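Local coordinates for DUF4785 domain-containing protein (Legionella pneumophila subsp. pneumophila, PDB 4KH9) that is of unknown function but binds calcium and is built of three DUF4785-family domains, at residues S267-N272 and T359-N364; T282-V287 and V328-F333; V287-A292 and Q320-G325; A296-L301 and L346-L351; L339-L344 and V367-L372. One frame throughout, in Å; residues are numbered along the deposited sequence. Where two conformers were deposited one is given.

Interaction 1 of 5, residues S267-N272 and T359-N364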
# COMPACT_ATOMS: atom_id res chain seq x y z
N SER A 267 12.56 12.93 10.47
CA SER A 267 12.52 13.59 11.80
C SER A 267 13.88 13.59 12.50
O SER A 267 14.06 14.34 13.47
CB SER A 267 11.51 12.88 12.69
OG SER A 267 11.65 11.47 12.61
N ALA A 268 14.81 12.74 12.05
CA ALA A 268 16.17 12.65 12.61
C ALA A 268 17.10 11.98 11.61
O ALA A 268 16.65 11.18 10.78
CB ALA A 268 16.16 11.89 13.93
N SER A 269 18.39 12.34 11.67
CA SER A 269 19.38 11.79 10.77
C SER A 269 20.67 11.44 11.49
O SER A 269 21.04 12.11 12.44
CB SER A 269 19.69 12.78 9.65
OG SER A 269 18.55 13.00 8.83
N LEU A 270 21.34 10.38 11.03
CA LEU A 270 22.66 9.97 11.50
C LEU A 270 23.72 10.75 10.71
O LEU A 270 23.57 10.90 9.49
CB LEU A 270 22.87 8.45 11.36
CG LEU A 270 21.85 7.52 12.02
CD1 LEU A 270 22.15 6.09 11.66
CD2 LEU A 270 21.82 7.70 13.54
N MSE A 271 24.78 11.23 11.38
CA MSE A 271 25.79 12.05 10.69
C MSE A 271 27.20 11.41 10.67
O MSE A 271 27.81 11.35 9.61
CB MSE A 271 25.88 13.43 11.35
CG MSE A 271 24.59 14.22 11.26
SE MSE A 271 24.64 15.83 12.34
CE MSE A 271 26.09 16.83 11.37
N ASN A 272 27.72 11.01 11.82
CA ASN A 272 29.08 10.46 11.93
C ASN A 272 29.09 9.24 12.82
O ASN A 272 28.42 9.26 13.84
CB ASN A 272 30.05 11.51 12.52
CG ASN A 272 30.20 12.79 11.74
OD1 ASN A 272 31.09 12.93 10.88
ND2 ASN A 272 29.39 13.79 12.07
N THR A 359 11.27 3.74 9.84
CA THR A 359 12.71 3.96 9.73
C THR A 359 12.82 5.34 9.10
O THR A 359 12.19 5.57 8.06
CB THR A 359 13.37 2.81 8.92
OG1 THR A 359 13.24 1.62 9.67
CG2 THR A 359 14.84 3.05 8.66
N VAL A 360 13.50 6.30 9.77
CA VAL A 360 13.57 7.67 9.23
C VAL A 360 14.94 7.94 8.57
O VAL A 360 15.05 8.86 7.74
CB VAL A 360 13.21 8.73 10.28
CG1 VAL A 360 11.73 8.60 10.64
CG2 VAL A 360 14.10 8.66 11.53
N TYR A 361 15.93 7.10 8.88
CA TYR A 361 17.28 7.16 8.33
C TYR A 361 17.85 5.78 8.26
O TYR A 361 17.74 5.02 9.22
CB TYR A 361 18.22 8.08 9.15
CG TYR A 361 19.57 8.30 8.49
CD1 TYR A 361 20.58 7.34 8.57
CD2 TYR A 361 19.82 9.44 7.74
CE1 TYR A 361 21.79 7.50 7.89
CE2 TYR A 361 21.05 9.63 7.08
CZ TYR A 361 22.03 8.65 7.16
OH TYR A 361 23.24 8.80 6.53
N GLN A 362 18.47 5.44 7.12
CA GLN A 362 19.13 4.16 7.00
C GLN A 362 20.33 4.25 6.07
O GLN A 362 20.29 4.94 5.05
CB GLN A 362 18.20 3.03 6.56
CG GLN A 362 17.37 3.27 5.30
CD GLN A 362 16.19 2.35 5.24
OE1 GLN A 362 16.31 1.13 5.43
NE2 GLN A 362 15.02 2.91 4.97
N TYR A 363 21.38 3.57 6.48
CA TYR A 363 22.60 3.38 5.73
C TYR A 363 22.81 1.87 5.66
O TYR A 363 23.15 1.26 6.67
CB TYR A 363 23.78 4.14 6.35
CG TYR A 363 25.02 4.06 5.49
CD1 TYR A 363 25.06 4.67 4.24
CD2 TYR A 363 26.13 3.34 5.91
CE1 TYR A 363 26.20 4.58 3.44
CE2 TYR A 363 27.27 3.25 5.11
CZ TYR A 363 27.30 3.89 3.89
OH TYR A 363 28.42 3.77 3.09
N ASN A 364 22.55 1.26 4.49
CA ASN A 364 22.61 -0.19 4.29
C ASN A 364 23.86 -0.64 3.50
O ASN A 364 23.82 -1.66 2.81
CB ASN A 364 21.35 -0.67 3.57
CG ASN A 364 20.08 -0.31 4.30
OD1 ASN A 364 19.78 -0.85 5.37
ND2 ASN A 364 19.34 0.64 3.74
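Val360, which packs on Ser267, has its carbonyl oxygen held by two side-chain amides, Gln7 NE2 and Gln174 NE2. Both methyl groups of Val360 lie against Ser267 OG. The nearer, Val360 CG1, comes to 3.5 Å from Ser267 OG. That hydroxyl is hydrogen-bonded to Asp353 OD2, so the methyls merely pack against it. The two strands belong to different sheets of a beta sandwich, consistent with the E-set assignment of this domain. They run nearly parallel, 18° apart, with their axes 6.1 Å from each other at closest approach.

Tyr361 bridges the gap between the sheets. Its CG is anti to the backbone N (chi1 -172°), a torsion that starts the ring toward strand 268-272. Leu270 CB lies over a ring face, 4.1 Å from the Tyr361 centroid, in a CH-pi contact. Leu270 CG and CD1 each come to 3.7 Å from Tyr361 CD1, the side chains crossing obliquely. Ser269 CB meets Tyr361 CD2 obliquely at 3.8 Å. Leu270 N also sits above the ring, 3.7 Å from its plane and offset toward the rim. The phenol OH is bonded to Pro5 O, and Ser269 OG to Gln7 O, so the N-terminal segment takes up both hydroxyls. Val360 and Tyr361 together face Leu351 as a classic beta bulge.

Leu270 N is buried and has no conventional partner in the model. The tyrosine ring may therefore offer it a weak N-H...pi interaction. The rest is van der Waals contact, mostly of carbon atoms, with no hydrogen bond between the two segments.

Interaction 2 of 5, residues T282-V287 and V328-F333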
# COMPACT_ATOMS: atom_id res chain seq x y z
N THR A 282 32.30 -0.92 21.25
CA THR A 282 31.34 0.16 21.44
C THR A 282 31.53 1.22 20.37
O THR A 282 32.66 1.61 20.06
CB THR A 282 31.46 0.73 22.86
OG1 THR A 282 31.31 -0.33 23.80
CG2 THR A 282 30.40 1.75 23.18
N PHE A 283 30.40 1.68 19.81
CA PHE A 283 30.37 2.70 18.77
C PHE A 283 29.55 3.86 19.22
O PHE A 283 28.66 3.69 20.05
CB PHE A 283 29.82 2.13 17.45
CG PHE A 283 30.57 0.94 16.92
CD1 PHE A 283 30.25 -0.35 17.35
CD2 PHE A 283 31.62 1.10 16.02
CE1 PHE A 283 30.99 -1.44 16.91
CE2 PHE A 283 32.35 -0.00 15.57
CZ PHE A 283 32.03 -1.27 16.02
N VAL A 284 29.84 5.05 18.68
CA VAL A 284 29.11 6.28 18.97
C VAL A 284 28.68 6.91 17.63
O VAL A 284 29.48 6.99 16.70
CB VAL A 284 29.86 7.29 19.88
CG1 VAL A 284 29.85 6.84 21.34
CG2 VAL A 284 31.27 7.59 19.41
N VAL A 285 27.43 7.32 17.54
CA VAL A 285 26.88 7.93 16.33
C VAL A 285 26.29 9.28 16.68
O VAL A 285 25.51 9.36 17.64
CB VAL A 285 25.83 7.05 15.60
CG1 VAL A 285 25.56 7.54 14.17
CG2 VAL A 285 26.23 5.59 15.57
N THR A 286 26.59 10.32 15.88
CA THR A 286 25.98 11.64 16.05
C THR A 286 24.60 11.61 15.35
O THR A 286 24.46 11.01 14.27
CB THR A 286 26.92 12.75 15.53
OG1 THR A 286 28.08 12.81 16.36
CG2 THR A 286 26.27 14.11 15.49
N VAL A 287 23.59 12.22 15.98
CA VAL A 287 22.22 12.26 15.48
C VAL A 287 21.70 13.71 15.53
O VAL A 287 21.85 14.37 16.55
CB VAL A 287 21.27 11.30 16.28
CG1 VAL A 287 19.89 11.19 15.64
CG2 VAL A 287 21.87 9.92 16.49
N VAL A 328 24.64 12.27 20.74
CA VAL A 328 25.59 11.19 20.50
C VAL A 328 24.96 9.92 21.09
O VAL A 328 24.66 9.88 22.30
CB VAL A 328 27.03 11.47 21.02
CG1 VAL A 328 27.96 10.31 20.70
CG2 VAL A 328 27.59 12.78 20.44
N LEU A 329 24.69 8.93 20.24
CA LEU A 329 24.10 7.66 20.66
C LEU A 329 25.18 6.60 20.67
O LEU A 329 26.03 6.59 19.79
CB LEU A 329 22.93 7.24 19.77
CG LEU A 329 21.54 7.65 20.24
CD1 LEU A 329 21.38 9.18 20.36
CD2 LEU A 329 20.51 7.13 19.28
N GLN A 330 25.14 5.75 21.67
CA GLN A 330 26.13 4.71 21.87
C GLN A 330 25.51 3.32 21.74
O GLN A 330 24.42 3.10 22.24
CB GLN A 330 26.71 4.90 23.28
CG GLN A 330 28.08 4.29 23.47
CD GLN A 330 28.50 4.36 24.91
OE1 GLN A 330 28.46 3.35 25.62
NE2 GLN A 330 28.83 5.55 25.39
N PHE A 331 26.19 2.39 21.07
CA PHE A 331 25.72 1.01 20.95
C PHE A 331 26.92 0.10 21.05
O PHE A 331 28.02 0.52 20.69
CB PHE A 331 24.87 0.75 19.69
CG PHE A 331 25.56 0.91 18.36
CD1 PHE A 331 25.61 2.15 17.73
CD2 PHE A 331 26.12 -0.19 17.71
CE1 PHE A 331 26.23 2.29 16.48
CE2 PHE A 331 26.75 -0.05 16.48
CZ PHE A 331 26.78 1.19 15.86
N THR A 332 26.71 -1.11 21.59
CA THR A 332 27.76 -2.07 21.89
C THR A 332 27.45 -3.47 21.37
O THR A 332 26.29 -3.87 21.35
CB THR A 332 27.92 -2.15 23.44
OG1 THR A 332 27.99 -0.86 24.01
CG2 THR A 332 29.14 -2.96 23.88
N PHE A 333 28.50 -4.22 21.04
CA PHE A 333 28.42 -5.63 20.66
C PHE A 333 29.25 -6.46 21.64
O PHE A 333 30.18 -5.94 22.27
CB PHE A 333 28.89 -5.87 19.21
CG PHE A 333 28.10 -5.11 18.18
CD1 PHE A 333 26.83 -5.52 17.80
CD2 PHE A 333 28.65 -4.00 17.55
CE1 PHE A 333 26.12 -4.83 16.81
CE2 PHE A 333 27.93 -3.32 16.57
CZ PHE A 333 26.66 -3.72 16.23
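Phe283 and Phe331 meet in an antiparallel beta ladder, on the face of the sheet that turns into the core of the beta sandwich. With Phe333 they form an aromatic cluster. Phe283 CB lies over one face of the Phe331 ring, 3.8 Å from its centroid, as a CH-pi contact. Phe283 CG is next, 3.9 Å from Phe331 CZ. Phe283 CD1 then reaches Phe331 CE2 at 3.6 Å. The two rings are nearly parallel, 23° apart, but slid so far that they barely overlap. Farther out, Phe283 CE1 meets Phe333 CD2 at 3.5 Å, rim to rim, with the ring planes at 69°. The tip, Phe283 CZ, leaves the ladder and packs on Leu369.

Phe331 has CG between its backbone N and carbonyl carbon (chi1 64°), the crowded position. The ring has Phe283 CB over one face and also touches Leu297 and Ser299 of the facing sheet. Two pairs of backbone hydrogen bonds hold the register, Phe283 with Phe331 and Val285 with Leu329. The shortest is Val285 N to Leu329 O, 2.7 Å.

Thr282, Val284 and Gln330 lie on the other face. There Thr282 CG2 packs on Gln330 CG. Thr282 OG1 has its stronger partner in Pro280 O, and its bond to Thr332 OG1 is weak. Back on the core face, Val285 CG2 lies in the plane of the Phe331 ring, at its edge, 3.4 Å from CE1.

Interaction 3 of 5, residues V287-A292 and Q320-G325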
# COMPACT_ATOMS: atom_id res chain seq x y z
N VAL A 287 23.59 12.22 15.98
CA VAL A 287 22.22 12.26 15.48
C VAL A 287 21.70 13.71 15.53
O VAL A 287 21.85 14.37 16.55
CB VAL A 287 21.27 11.30 16.28
CG1 VAL A 287 19.89 11.19 15.64
CG2 VAL A 287 21.87 9.92 16.49
N ASP A 288 21.10 14.18 14.45
CA ASP A 288 20.45 15.49 14.37
C ASP A 288 18.93 15.23 14.45
O ASP A 288 18.41 14.48 13.64
CB ASP A 288 20.87 16.25 13.09
CG ASP A 288 20.35 17.69 13.02
OD1 ASP A 288 20.21 18.32 14.09
OD2 ASP A 288 20.14 18.19 11.90
N VAL A 289 18.27 15.74 15.48
CA VAL A 289 16.84 15.50 15.73
C VAL A 289 16.07 16.80 15.51
O VAL A 289 16.47 17.84 16.04
CB VAL A 289 16.61 14.93 17.18
CG1 VAL A 289 15.13 14.75 17.48
CG2 VAL A 289 17.36 13.62 17.40
N ALA A 290 14.95 16.74 14.76
CA ALA A 290 14.08 17.88 14.46
C ALA A 290 12.85 17.89 15.36
O ALA A 290 12.35 18.97 15.68
CB ALA A 290 13.65 17.84 12.99
N THR A 291 12.34 16.70 15.74
CA THR A 291 11.12 16.56 16.56
C THR A 291 11.38 15.65 17.76
O THR A 291 11.92 14.55 17.60
CB THR A 291 9.97 16.02 15.69
OG1 THR A 291 9.57 17.04 14.79
CG2 THR A 291 8.76 15.57 16.49
N ALA A 292 10.94 16.10 18.95
CA ALA A 292 11.03 15.37 20.22
C ALA A 292 10.25 14.06 20.10
O ALA A 292 9.05 14.07 19.80
CB ALA A 292 10.50 16.24 21.37
N GLN A 320 16.08 5.55 22.99
CA GLN A 320 15.99 6.61 23.99
C GLN A 320 15.10 7.74 23.50
O GLN A 320 14.75 7.79 22.32
CB GLN A 320 17.38 7.15 24.40
CG GLN A 320 18.31 7.61 23.29
CD GLN A 320 19.68 7.83 23.87
OE1 GLN A 320 20.55 6.94 23.83
NE2 GLN A 320 19.90 8.99 24.47
N TRP A 321 14.70 8.62 24.44
CA TRP A 321 13.92 9.82 24.14
C TRP A 321 14.87 10.91 23.72
O TRP A 321 15.86 11.14 24.44
CB TRP A 321 13.09 10.26 25.35
CG TRP A 321 12.35 11.54 25.11
CD1 TRP A 321 12.77 12.81 25.40
CD2 TRP A 321 11.06 11.67 24.49
NE1 TRP A 321 11.83 13.73 24.98
CE2 TRP A 321 10.77 13.05 24.42
CE3 TRP A 321 10.10 10.74 24.04
CZ2 TRP A 321 9.58 13.53 23.86
CZ3 TRP A 321 8.92 11.21 23.50
CH2 TRP A 321 8.66 12.60 23.43
N LEU A 322 14.61 11.57 22.56
CA LEU A 322 15.52 12.63 22.10
C LEU A 322 14.75 13.91 21.80
O LEU A 322 13.79 13.90 21.04
CB LEU A 322 16.33 12.19 20.85
CG LEU A 322 17.23 10.95 20.95
CD1 LEU A 322 17.66 10.46 19.58
CD2 LEU A 322 18.44 11.19 21.85
N GLU A 323 15.19 15.02 22.39
CA GLU A 323 14.61 16.34 22.13
C GLU A 323 15.23 16.91 20.86
O GLU A 323 16.31 16.43 20.47
CB GLU A 323 14.87 17.29 23.34
CG GLU A 323 14.06 16.99 24.59
CD GLU A 323 12.59 17.33 24.52
OE1 GLU A 323 12.22 18.27 23.78
OE2 GLU A 323 11.80 16.68 25.25
N PRO A 324 14.64 17.95 20.19
CA PRO A 324 15.31 18.54 19.01
C PRO A 324 16.75 18.99 19.33
O PRO A 324 17.01 19.48 20.42
CB PRO A 324 14.42 19.72 18.66
CG PRO A 324 13.09 19.38 19.23
CD PRO A 324 13.38 18.67 20.50
N GLY A 325 17.67 18.74 18.40
CA GLY A 325 19.08 19.11 18.55
C GLY A 325 20.04 18.01 18.14
O GLY A 325 19.64 17.03 17.49
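Val289 and Gly325 join two chain crossovers side by side at one end of the beta sandwich. Residues 287-292 pass from the four-stranded sheet to the five-stranded one, and residues 320-325 make the return passage. A pair of backbone bonds ties them, Val289 N to Gly325 O and Gly325 N to Val289 O, each 2.8 Å. Gly325 has phi 135° and psi -167°. At these angles a CB would be jammed against the carbonyl O of Pro324.

Inside the bend, Val289 spreads its two methyls. Val289 CG2 packs on Leu322 CD1 at 3.9 Å, the two side chains crossing at about a right angle. Val289 CG1 rests near Glu323 O, 3.6 Å away. That oxygen is bonded to His327 NE2.

Ala292 CB packs among Trp321, Glu323 and Pro324. It lies 3.6 Å from Glu323 OE1 and 3.8 Å from Trp321 CZ2. The bond from Trp321 NE1 to Glu323 OE2, 3.0 Å long, ties two of these side chains together. The oxygen lies in the indole plane, but the N-H meets it from above the carboxylate plane. Arg22 adds a cation-pi contact to the indole. Ala292 CA gives a C-H...O contact to Leu322 O, 3.2 Å long.

Strand 281-289 crosses to 293-302 in the other sheet, and 312-322 crosses back to 325-333, as in a Greek-key, immunoglobulin-like sandwich, consistent with the E-set clan.

Interaction 4 of 5, residues A296-L301 and L346-L351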
# COMPACT_ATOMS: atom_id res chain seq x y z
N ALA A 296 15.13 4.75 17.93
CA ALA A 296 15.97 3.58 18.14
C ALA A 296 17.01 3.51 17.09
O ALA A 296 16.72 3.58 15.90
CB ALA A 296 15.14 2.30 18.16
N LEU A 297 18.25 3.39 17.52
CA LEU A 297 19.38 3.19 16.63
C LEU A 297 19.69 1.71 16.61
O LEU A 297 20.04 1.16 17.64
CB LEU A 297 20.57 4.01 17.10
CG LEU A 297 21.88 3.78 16.36
CD1 LEU A 297 21.76 4.13 14.86
CD2 LEU A 297 22.98 4.55 17.02
N GLN A 298 19.56 1.08 15.43
CA GLN A 298 19.82 -0.35 15.27
C GLN A 298 21.00 -0.58 14.35
O GLN A 298 21.09 0.07 13.32
CB GLN A 298 18.58 -1.04 14.71
CG GLN A 298 18.49 -2.50 15.07
CD GLN A 298 17.33 -3.16 14.38
OE1 GLN A 298 17.49 -3.90 13.41
NE2 GLN A 298 16.13 -2.92 14.90
N SER A 299 21.88 -1.53 14.72
CA SER A 299 23.08 -1.90 13.96
C SER A 299 23.33 -3.40 14.04
O SER A 299 22.90 -4.04 14.99
CB SER A 299 24.29 -1.16 14.47
OG SER A 299 25.38 -1.27 13.57
N VAL A 300 24.01 -3.95 13.04
CA VAL A 300 24.34 -5.39 13.00
C VAL A 300 25.85 -5.57 12.78
O VAL A 300 26.43 -4.92 11.91
CB VAL A 300 23.50 -6.15 11.92
CG1 VAL A 300 23.78 -5.64 10.53
CG2 VAL A 300 23.73 -7.66 12.00
N LEU A 301 26.47 -6.42 13.60
CA LEU A 301 27.88 -6.75 13.49
C LEU A 301 28.03 -7.98 12.62
O LEU A 301 27.42 -9.02 12.90
CB LEU A 301 28.52 -6.96 14.88
CG LEU A 301 30.03 -7.22 14.92
CD1 LEU A 301 30.82 -5.95 14.67
CD2 LEU A 301 30.43 -7.78 16.25
N LEU A 346 30.21 -3.22 10.14
CA LEU A 346 28.82 -2.84 10.43
C LEU A 346 28.02 -2.99 9.17
O LEU A 346 28.30 -2.29 8.19
CB LEU A 346 28.72 -1.40 11.00
CG LEU A 346 29.34 -1.13 12.37
CD1 LEU A 346 29.28 0.36 12.70
CD2 LEU A 346 28.65 -1.93 13.43
N GLY A 347 27.06 -3.92 9.17
CA GLY A 347 26.19 -4.21 8.02
C GLY A 347 25.25 -3.07 7.67
O GLY A 347 25.01 -2.78 6.49
N TYR A 348 24.67 -2.43 8.69
CA TYR A 348 23.78 -1.31 8.47
C TYR A 348 23.72 -0.43 9.69
O TYR A 348 24.14 -0.82 10.78
CB TYR A 348 22.35 -1.77 8.07
CG TYR A 348 21.61 -2.61 9.08
CD1 TYR A 348 21.09 -2.05 10.24
CD2 TYR A 348 21.32 -3.95 8.82
CE1 TYR A 348 20.35 -2.80 11.14
CE2 TYR A 348 20.55 -4.71 9.70
CZ TYR A 348 20.08 -4.14 10.87
OH TYR A 348 19.35 -4.89 11.76
N LEU A 349 23.17 0.78 9.49
CA LEU A 349 22.86 1.78 10.49
C LEU A 349 21.46 2.30 10.20
O LEU A 349 21.26 2.99 9.20
CB LEU A 349 23.89 2.91 10.52
CG LEU A 349 25.30 2.53 10.95
CD1 LEU A 349 26.23 3.68 10.73
CD2 LEU A 349 25.33 2.08 12.41
N ARG A 350 20.49 1.90 11.03
CA ARG A 350 19.07 2.25 10.87
C ARG A 350 18.56 3.04 12.08
O ARG A 350 18.85 2.67 13.23
CB ARG A 350 18.23 0.97 10.69
CG ARG A 350 18.51 0.31 9.34
CD ARG A 350 17.78 -1.00 9.13
NE ARG A 350 18.24 -1.62 7.89
CZ ARG A 350 18.06 -2.89 7.57
NH1 ARG A 350 17.43 -3.71 8.41
NH2 ARG A 350 18.54 -3.37 6.43
N LEU A 351 17.80 4.11 11.83
CA LEU A 351 17.24 4.90 12.90
C LEU A 351 15.71 4.90 12.77
O LEU A 351 15.19 5.25 11.72
CB LEU A 351 17.82 6.33 12.91
CG LEU A 351 17.40 7.23 14.07
CD1 LEU A 351 18.08 6.82 15.37
CD2 LEU A 351 17.76 8.66 13.78
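Gln298 has CG anti to its backbone N (chi1 -155°), and Tyr348 has CG between its backbone N and carbonyl carbon (chi1 61°). These first torsions start the two side chains toward their meeting on one face of an antiparallel pair, in the five-stranded sheet of the beta sandwich. Tyr348 OH donates to Gln298 OE1 at 2.7 Å, in the carbonyl plane and on a lone pair. The amide and ring planes are 54° apart. Gln298 NE2 is held in turn by Gln317 OE1, which fixes the flip of the amide.

The Tyr348 ring is gripped on both faces. Val300 CG1 lies over one face, toward the rim, 3.4 Å from Tyr348 CD2. Arg350 CZ lies over the centre of the opposite face, 3.6 Å above the plane. Asn364 OD1 binds Arg350 NH2 and helps hold the guanidinium there. Its charge could polarise the phenol ring.

Gln298 and Arg350 exchange two straight backbone bonds. Farther on, the register slips, and strand 346-351 takes one extra residue. Val300 N and Tyr348 N are buried there with no partner in the model. Ser299 OG instead donates to Tyr348 O at 3.1 Å, almost in line with the carbonyl, and satisfies it. Leu346 CD2 and Leu349 CD2 also pack on this hydroxyl, on the core face. Gly347, without a CB, leaves room for Val300 CG1. Gly347 N donates to Val300 O at 3.0 Å.

Interaction 5 of 5, residues L339-L344 and V367-L372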
# COMPACT_ATOMS: atom_id res chain seq x y z
N LEU A 339 37.19 -11.44 18.14
CA LEU A 339 37.62 -11.32 16.74
C LEU A 339 38.23 -9.95 16.46
O LEU A 339 37.81 -8.94 17.05
CB LEU A 339 36.45 -11.57 15.78
CG LEU A 339 36.17 -13.04 15.49
CD1 LEU A 339 35.03 -13.59 16.33
CD2 LEU A 339 35.87 -13.23 14.05
N SER A 340 39.20 -9.92 15.53
CA SER A 340 39.92 -8.71 15.14
C SER A 340 39.04 -7.78 14.29
O SER A 340 38.11 -8.22 13.62
CB SER A 340 41.19 -9.07 14.37
OG SER A 340 41.98 -7.91 14.13
N ASP A 341 39.38 -6.48 14.34
CA ASP A 341 38.78 -5.33 13.66
C ASP A 341 38.75 -5.54 12.13
O ASP A 341 37.80 -5.11 11.47
CB ASP A 341 39.63 -4.09 14.04
CG ASP A 341 39.22 -2.74 13.50
OD1 ASP A 341 39.30 -2.55 12.27
OD2 ASP A 341 38.96 -1.83 14.32
N ASP A 342 39.79 -6.19 11.57
CA ASP A 342 39.92 -6.46 10.13
C ASP A 342 38.87 -7.47 9.62
O ASP A 342 38.48 -7.40 8.46
CB ASP A 342 41.33 -7.00 9.81
CG ASP A 342 42.46 -6.02 10.03
OD1 ASP A 342 42.27 -4.81 9.74
OD2 ASP A 342 43.57 -6.47 10.39
N ASN A 343 38.46 -8.41 10.49
CA ASN A 343 37.50 -9.46 10.15
C ASN A 343 36.06 -9.07 10.59
O ASN A 343 35.18 -9.93 10.58
CB ASN A 343 37.94 -10.78 10.79
CG ASN A 343 37.36 -12.04 10.19
OD1 ASN A 343 36.82 -12.05 9.07
ND2 ASN A 343 37.48 -13.14 10.92
N LEU A 344 35.82 -7.78 10.95
CA LEU A 344 34.49 -7.31 11.39
C LEU A 344 34.05 -6.05 10.66
O LEU A 344 34.89 -5.21 10.32
CB LEU A 344 34.47 -7.02 12.91
CG LEU A 344 34.66 -8.19 13.89
CD1 LEU A 344 34.97 -7.66 15.28
CD2 LEU A 344 33.45 -9.11 13.92
N VAL A 367 30.32 -1.09 6.46
CA VAL A 367 31.31 -0.13 6.99
C VAL A 367 32.31 -0.95 7.77
O VAL A 367 31.98 -1.47 8.83
CB VAL A 367 30.75 1.07 7.83
CG1 VAL A 367 31.87 2.05 8.19
CG2 VAL A 367 29.64 1.81 7.10
N LYS A 368 33.53 -1.07 7.23
CA LYS A 368 34.64 -1.79 7.86
C LYS A 368 35.02 -1.04 9.12
O LYS A 368 34.98 0.19 9.12
CB LYS A 368 35.82 -1.92 6.88
CG LYS A 368 35.54 -2.78 5.65
CD LYS A 368 36.55 -2.58 4.51
CE LYS A 368 37.92 -3.17 4.76
NZ LYS A 368 38.81 -3.00 3.59
N LEU A 369 35.39 -1.76 10.21
CA LEU A 369 35.76 -1.09 11.47
C LEU A 369 37.02 -0.23 11.29
O LEU A 369 37.19 0.75 12.02
CB LEU A 369 35.97 -2.07 12.64
CG LEU A 369 34.86 -3.07 13.02
CD1 LEU A 369 35.12 -3.63 14.41
CD2 LEU A 369 33.47 -2.45 12.96
N SER A 370 37.86 -0.57 10.28
CA SER A 370 39.10 0.11 9.90
C SER A 370 38.82 1.52 9.33
O SER A 370 39.74 2.32 9.16
CB SER A 370 39.87 -0.72 8.88
OG SER A 370 39.11 -0.91 7.70
N GLN A 371 37.54 1.81 9.04
CA GLN A 371 37.05 3.11 8.56
C GLN A 371 36.53 3.96 9.76
O GLN A 371 36.39 5.18 9.63
CB GLN A 371 35.93 2.92 7.52
CG GLN A 371 36.35 2.19 6.24
CD GLN A 371 35.22 2.11 5.25
OE1 GLN A 371 34.60 1.06 5.07
NE2 GLN A 371 34.94 3.20 4.56
N LEU A 372 36.27 3.30 10.91
CA LEU A 372 35.71 3.87 12.15
C LEU A 372 36.78 4.09 13.23
O LEU A 372 36.49 4.66 14.28
CB LEU A 372 34.61 2.91 12.68
CG LEU A 372 33.53 2.51 11.66
CD1 LEU A 372 32.87 1.20 12.03
CD2 LEU A 372 32.53 3.61 11.46
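Leu369 packs closely against Asp341 and Leu344, while Lys368, Ser370 and Asp342 lie on the solvent side. Two short 3-10 turns, 341-342 and 369-371, meet here at one end of the beta sandwich. The first is in the loop before strand 345-353. The second follows strand 358-368.

In the tight part, the Asp341 carboxylate lies across Leu369 CB, with Asp341 OD1 and OD2 both 3.4 Å from that carbon. Asp341 CG is anti to its backbone N (chi1 -179°), which starts the carboxylate toward Leu369. OD2 forms a salt bridge with Lys275 NZ. Asp341 OD1 lies 3.2 Å from Ser370 N, but the angle is too poor for a hydrogen bond. Lys275 would probably favour a charged carboxylate.

Leu344 closes the other side. Leu344 CB meets Leu369 CD1 at 3.8 Å, and both leucines also touch Leu281 of the four-stranded sheet.

The outer part is looser. Ser370 CB comes only to 3.9 Å from Asp341 OD1, and the Lys368 side chain stays farther from the loop. Just before the second turn, Lys368 N donates to Gln371 OE1, 3.2 Å away. The backbone bond between the two segments, Leu369 N to Leu344 O, is straight but weak at 3.5 Å. The same oxygen, Leu344 O, touches Leu369 CG at 3.4 Å.

Overall arrangement
All five contacts build one C-terminal beta sandwich. Interactions 1 and 2 meet in the four-stranded sheet, where Met271 N lies 2.9 Å from Thr286 O. Interaction 4 joins interaction 1 in the other sheet, with Val360 N 2.8 Å from Leu351 O. Interactions 2 and 4 face each other across the core, their centres about 10 Å apart; Phe331 CE2 touches Ser299 CB at 3.4 Å. Interaction 3 closes one end. Interaction 5 lies toward the other, about 29 Å away between centres. Asp27, seen to bind calcium but without an ion at it in this model, has its side chain about 8 Å from that of Ala296 in interaction 4.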